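Local coordinates for venom allergen-like (VAL) 4 protein (Schistosoma mansoni, PDB 4P27) that binds lipid as a member of the SCP/TAPS (CAP) superfamily, although it lacks the prototypical CAP motifs of its relatives, at residues Asn42-Lys48 / Ile67-Phe71; Lys50-Cys56 / Gly126-Cys130. One frame throughout, in Å; residues are numbered along the deposited sequence.

Contact 1: residues Asn42-Lys48 / Ile67-Phe71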
# COMPACT_ATOMS: atom_id res chain seq x y z
N ASN A 42 12.37 -1.00 3.65
CA ASN A 42 12.97 -0.35 4.80
C ASN A 42 12.77 -1.24 5.99
O ASN A 42 11.64 -1.68 6.28
CB ASN A 42 12.35 0.96 5.11
CG ASN A 42 12.94 1.59 6.37
OD1 ASN A 42 12.52 1.37 7.50
ND2 ASN A 42 13.89 2.46 6.14
N LYS A 43 13.86 -1.58 6.67
CA LYS A 43 13.89 -2.73 7.61
C LYS A 43 13.14 -2.33 8.85
O LYS A 43 12.46 -3.14 9.47
CB LYS A 43 15.35 -3.02 8.02
CG LYS A 43 15.72 -4.47 8.23
CD LYS A 43 16.78 -4.89 7.22
CE LYS A 43 18.11 -5.18 7.90
NZ LYS A 43 19.23 -5.29 6.91
N LEU A 44 13.29 -1.05 9.24
CA LEU A 44 12.60 -0.52 10.40
C LEU A 44 11.04 -0.49 10.23
O LEU A 44 10.27 -0.82 11.19
CB LEU A 44 13.12 0.90 10.73
CG LEU A 44 13.33 1.29 12.20
CD1 LEU A 44 13.46 2.81 12.34
CD2 LEU A 44 12.32 0.65 13.19
N LEU A 45 10.58 -0.06 9.06
CA LEU A 45 9.14 -0.11 8.76
C LEU A 45 8.68 -1.61 8.86
O LEU A 45 7.59 -1.88 9.42
CB LEU A 45 8.88 0.47 7.41
CG LEU A 45 9.02 1.95 7.07
CD1 LEU A 45 8.54 2.16 5.64
CD2 LEU A 45 8.20 2.83 8.06
N ALA A 46 9.48 -2.53 8.30
CA ALA A 46 9.12 -3.96 8.19
C ALA A 46 9.04 -4.63 9.57
O ALA A 46 8.08 -5.32 9.90
CB ALA A 46 10.07 -4.70 7.28
N ASN A 47 10.00 -4.32 10.43
CA ASN A 47 9.98 -4.83 11.78
C ASN A 47 8.86 -4.29 12.57
O ASN A 47 8.26 -5.03 13.40
CB ASN A 47 11.30 -4.52 12.49
CG ASN A 47 12.44 -5.25 11.86
OD1 ASN A 47 12.24 -6.17 11.04
ND2 ASN A 47 13.66 -4.84 12.18
N LYS A 48 8.55 -2.99 12.40
CA LYS A 48 7.46 -2.44 13.20
C LYS A 48 6.16 -3.08 12.74
O LYS A 48 5.28 -3.42 13.57
CB LYS A 48 7.42 -0.94 13.20
CG LYS A 48 8.56 -0.41 14.12
CD LYS A 48 8.17 -0.24 15.59
CE LYS A 48 6.84 0.50 15.69
NZ LYS A 48 6.43 0.68 17.09
N ILE A 67 4.50 5.32 15.13
CA ILE A 67 5.70 6.07 15.49
C ILE A 67 6.88 5.18 15.18
O ILE A 67 7.03 4.18 15.85
CB ILE A 67 5.68 6.49 17.00
CG1 ILE A 67 4.38 7.28 17.26
CG2 ILE A 67 6.96 7.31 17.25
CD1 ILE A 67 3.95 7.56 18.74
N ILE A 68 7.67 5.48 14.15
CA ILE A 68 8.66 4.54 13.70
C ILE A 68 9.88 5.40 13.40
O ILE A 68 9.79 6.36 12.55
CB ILE A 68 8.20 3.70 12.41
CG1 ILE A 68 6.87 2.93 12.71
CG2 ILE A 68 9.30 2.68 12.00
CD1 ILE A 68 6.27 2.22 11.48
N GLY A 69 11.00 5.08 14.07
CA GLY A 69 12.26 5.85 13.90
C GLY A 69 12.00 7.29 13.82
O GLY A 69 11.20 7.77 14.62
N ASP A 70 12.56 7.96 12.80
CA ASP A 70 12.41 9.40 12.55
C ASP A 70 11.39 9.76 11.55
O ASP A 70 11.24 10.97 11.22
CB ASP A 70 13.76 10.05 12.05
CG ASP A 70 14.88 9.78 13.05
OD1 ASP A 70 14.60 9.83 14.30
OD2 ASP A 70 15.97 9.40 12.60
N PHE A 71 10.66 8.77 11.01
CA PHE A 71 9.74 9.15 9.91
C PHE A 71 8.73 10.16 10.43
O PHE A 71 8.05 9.90 11.41
CB PHE A 71 9.04 7.87 9.40
CG PHE A 71 10.00 6.93 8.67
CD1 PHE A 71 10.60 7.32 7.48
CD2 PHE A 71 10.33 5.69 9.23
CE1 PHE A 71 11.48 6.47 6.81
CE2 PHE A 71 11.19 4.84 8.55
CZ PHE A 71 11.79 5.24 7.37

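Contact 2: residues Lys50-Cys56 / Gly126-Cys130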
# COMPACT_ATOMS: atom_id res chain seq x y z
N LYS A 50 5.83 -5.99 11.55
CA LYS A 50 5.83 -7.39 12.06
C LYS A 50 5.47 -7.49 13.56
O LYS A 50 4.66 -8.32 13.93
CB LYS A 50 7.24 -7.99 11.86
CG LYS A 50 7.22 -9.51 11.96
CD LYS A 50 7.60 -10.12 10.62
CE LYS A 50 9.12 -10.23 10.39
NZ LYS A 50 9.69 -11.46 11.01
N GLN A 51 6.04 -6.62 14.41
CA GLN A 51 5.61 -6.56 15.80
C GLN A 51 4.10 -6.33 15.89
O GLN A 51 3.45 -6.94 16.73
CB GLN A 51 6.35 -5.42 16.58
CG GLN A 51 7.87 -5.69 16.70
CD GLN A 51 8.64 -4.44 17.10
OE1 GLN A 51 9.41 -3.87 16.32
NE2 GLN A 51 8.41 -3.99 18.32
N GLN A 52 3.56 -5.43 15.05
CA GLN A 52 2.12 -5.17 15.03
C GLN A 52 1.43 -6.46 14.56
O GLN A 52 0.48 -6.91 15.19
CB GLN A 52 1.76 -4.11 14.03
CG GLN A 52 0.27 -3.79 14.00
CD GLN A 52 -0.01 -2.46 13.29
OE1 GLN A 52 0.86 -1.61 13.22
NE2 GLN A 52 -1.25 -2.29 12.80
N ALA A 53 1.87 -7.06 13.46
CA ALA A 53 1.08 -8.16 12.95
C ALA A 53 1.10 -9.38 13.95
O ALA A 53 0.13 -10.16 13.99
CB ALA A 53 1.61 -8.64 11.62
N LYS A 54 2.19 -9.52 14.73
CA LYS A 54 2.28 -10.64 15.71
C LYS A 54 1.22 -10.56 16.81
O LYS A 54 0.91 -11.59 17.39
CB LYS A 54 3.65 -10.73 16.43
CG LYS A 54 4.82 -11.25 15.61
CD LYS A 54 6.08 -11.22 16.47
CE LYS A 54 7.32 -11.33 15.61
NZ LYS A 54 8.45 -11.98 16.33
N ARG A 55 0.65 -9.37 17.11
CA ARG A 55 -0.48 -9.30 18.02
C ARG A 55 -1.72 -9.93 17.51
O ARG A 55 -2.67 -10.21 18.29
CB ARG A 55 -0.77 -7.84 18.47
CG ARG A 55 0.48 -7.16 18.90
CD ARG A 55 0.17 -5.78 19.52
NE ARG A 55 1.45 -5.11 19.48
CZ ARG A 55 1.71 -3.98 18.81
NH1 ARG A 55 0.74 -3.33 18.15
NH2 ARG A 55 2.94 -3.52 18.83
N CYS A 56 -1.76 -10.18 16.22
CA CYS A 56 -2.91 -10.82 15.60
C CYS A 56 -4.26 -10.04 15.74
O CYS A 56 -5.36 -10.66 15.57
CB CYS A 56 -3.06 -12.26 16.15
SG CYS A 56 -1.92 -13.36 15.29
N GLY A 126 5.05 -6.85 7.11
CA GLY A 126 5.23 -7.83 8.15
C GLY A 126 3.89 -8.55 8.19
O GLY A 126 2.79 -7.92 7.95
N TYR A 127 3.93 -9.85 8.45
CA TYR A 127 2.67 -10.59 8.53
C TYR A 127 2.74 -11.77 9.51
O TYR A 127 3.83 -12.20 9.82
CB TYR A 127 2.20 -11.02 7.18
CG TYR A 127 3.11 -11.97 6.49
CD1 TYR A 127 2.99 -13.41 6.67
CD2 TYR A 127 4.13 -11.47 5.64
CE1 TYR A 127 3.87 -14.30 5.97
CE2 TYR A 127 5.00 -12.33 4.98
CZ TYR A 127 4.90 -13.74 5.13
OH TYR A 127 5.81 -14.46 4.39
N GLU A 128 1.62 -12.25 10.02
CA GLU A 128 1.72 -13.31 10.99
C GLU A 128 0.56 -14.18 10.73
O GLU A 128 -0.54 -13.69 10.37
CB GLU A 128 1.72 -12.75 12.43
CG GLU A 128 1.58 -13.76 13.56
CD GLU A 128 2.95 -14.29 13.97
OE1 GLU A 128 3.82 -14.29 13.11
OE2 GLU A 128 3.15 -14.70 15.15
N LYS A 129 0.75 -15.47 10.94
CA LYS A 129 -0.37 -16.38 10.68
C LYS A 129 -1.20 -16.46 11.96
O LYS A 129 -0.67 -16.64 13.07
CB LYS A 129 0.14 -17.75 10.24
CG LYS A 129 -1.00 -18.69 9.90
CD LYS A 129 -1.42 -18.56 8.47
CE LYS A 129 -2.35 -19.72 8.11
NZ LYS A 129 -1.79 -21.02 8.59
N CYS A 130 -2.48 -16.23 11.87
CA CYS A 130 -3.17 -16.00 13.14
C CYS A 130 -4.39 -16.93 13.06
O CYS A 130 -5.49 -16.47 12.86
CB CYS A 130 -3.70 -14.57 13.28
SG CYS A 130 -2.44 -13.31 13.38

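Contact 1: residues Asn42-Lys48 / Ile67-Phe71
Start at Asn-42, the N-cap of the helix. Its OD1 accepts a hydrogen bond from Leu-45 N at 2.9 Å, satisfying an amide of the first turn, while its ND2 meets the edge of the Phe-71 ring, 3.7 Å from CZ. Leu-44 spreads over the loop: its CD2 packs 3.8 Å from Ile-68 CG2, and its CD1 comes within 3.6 Å of Gly-69 CA. A side chain at Gly-69 would collide with that methyl, and its phi of 41° also suits a residue without CB. Leu-45 reaches in between two partners, with CD2 at 3.6 Å from Phe-71 CE2 and 4.0 Å from Ile-68 CD1. At Lys-48 the aliphatic part does the packing: CB lies 3.8 Å from Ile-68 CD1, and CE 3.7 Å from Ile-67 O. Its NZ runs on to a weak hydrogen bond with Asn-64 O. The loop holds its shape by a type II' beta turn from Ile-68 to Phe-71, closed by Phe-71 N to Ile-68 O at 3.0 Å. This is a side-chain-capped helix start packed against a beta-turn loop, at one margin of the alpha-beta-alpha CAP fold.

Contact 2: residues Lys50-Cys56 / Gly126-Cys130
Glu-128 and Cys-56 bury the most surface here, with Cys-130 close behind. The two cysteines form a disulfide, Cys-56 SG to Cys-130 SG at 2.0 Å with chi3 of -87°, tying Cys-56, the first residue to leave helical phi/psi, to Cys-130 across the contact. Cys-56 has a phi of 60°, and its CA-to-CB bond points toward the strand. Glu-128 packs through its aliphatic carbons: CB sits 3.4 Å from Ala-53 O, and CG 3.9 Å from Cys-56 SG. Farther back, Gly-126 lets the backbones close in, its CA 3.9 Å from Lys-50 N, where any CB would clash. Between these ends the Ala-53 methyl rests 3.8 Å from Tyr-127 CA. Helix 50-54 and strand 126-130 run nearly parallel, 21° between directions, with axes 6.4 Å apart at closest. The strand pairs antiparallel with strand 133-141 through Gly-126 to Val-137 and Glu-128 to Leu-135. Ala-53 also touches Val-137, so the helix spans both strands, while Tyr-127 meets the Tyr-134 ring nearly perpendicularly.

How the contacts relate
Both contacts draw on helix 43-54: contact 1 takes its beginning and contact 2 the part from Lys-50 onward, with centres about 15 Å apart. Neither is deep core; each mixes buried and exposed residues. Contact 1 is the more hydrophobic, with leucine, isoleucine and phenylalanine side chains holding an irregular loop. Contact 2 works by close backbone approach at small residues and a covalent link, against a regular strand. No hydrogen bond crosses between the segments in either. The sheet connects them: strand 122-130 supplies one side of contact 2, and its earlier residues Glu-122 and Ile-123 meet Asn-42 of contact 1. Strand 133-141 likewise touches both, at Asn-139 and at Val-137.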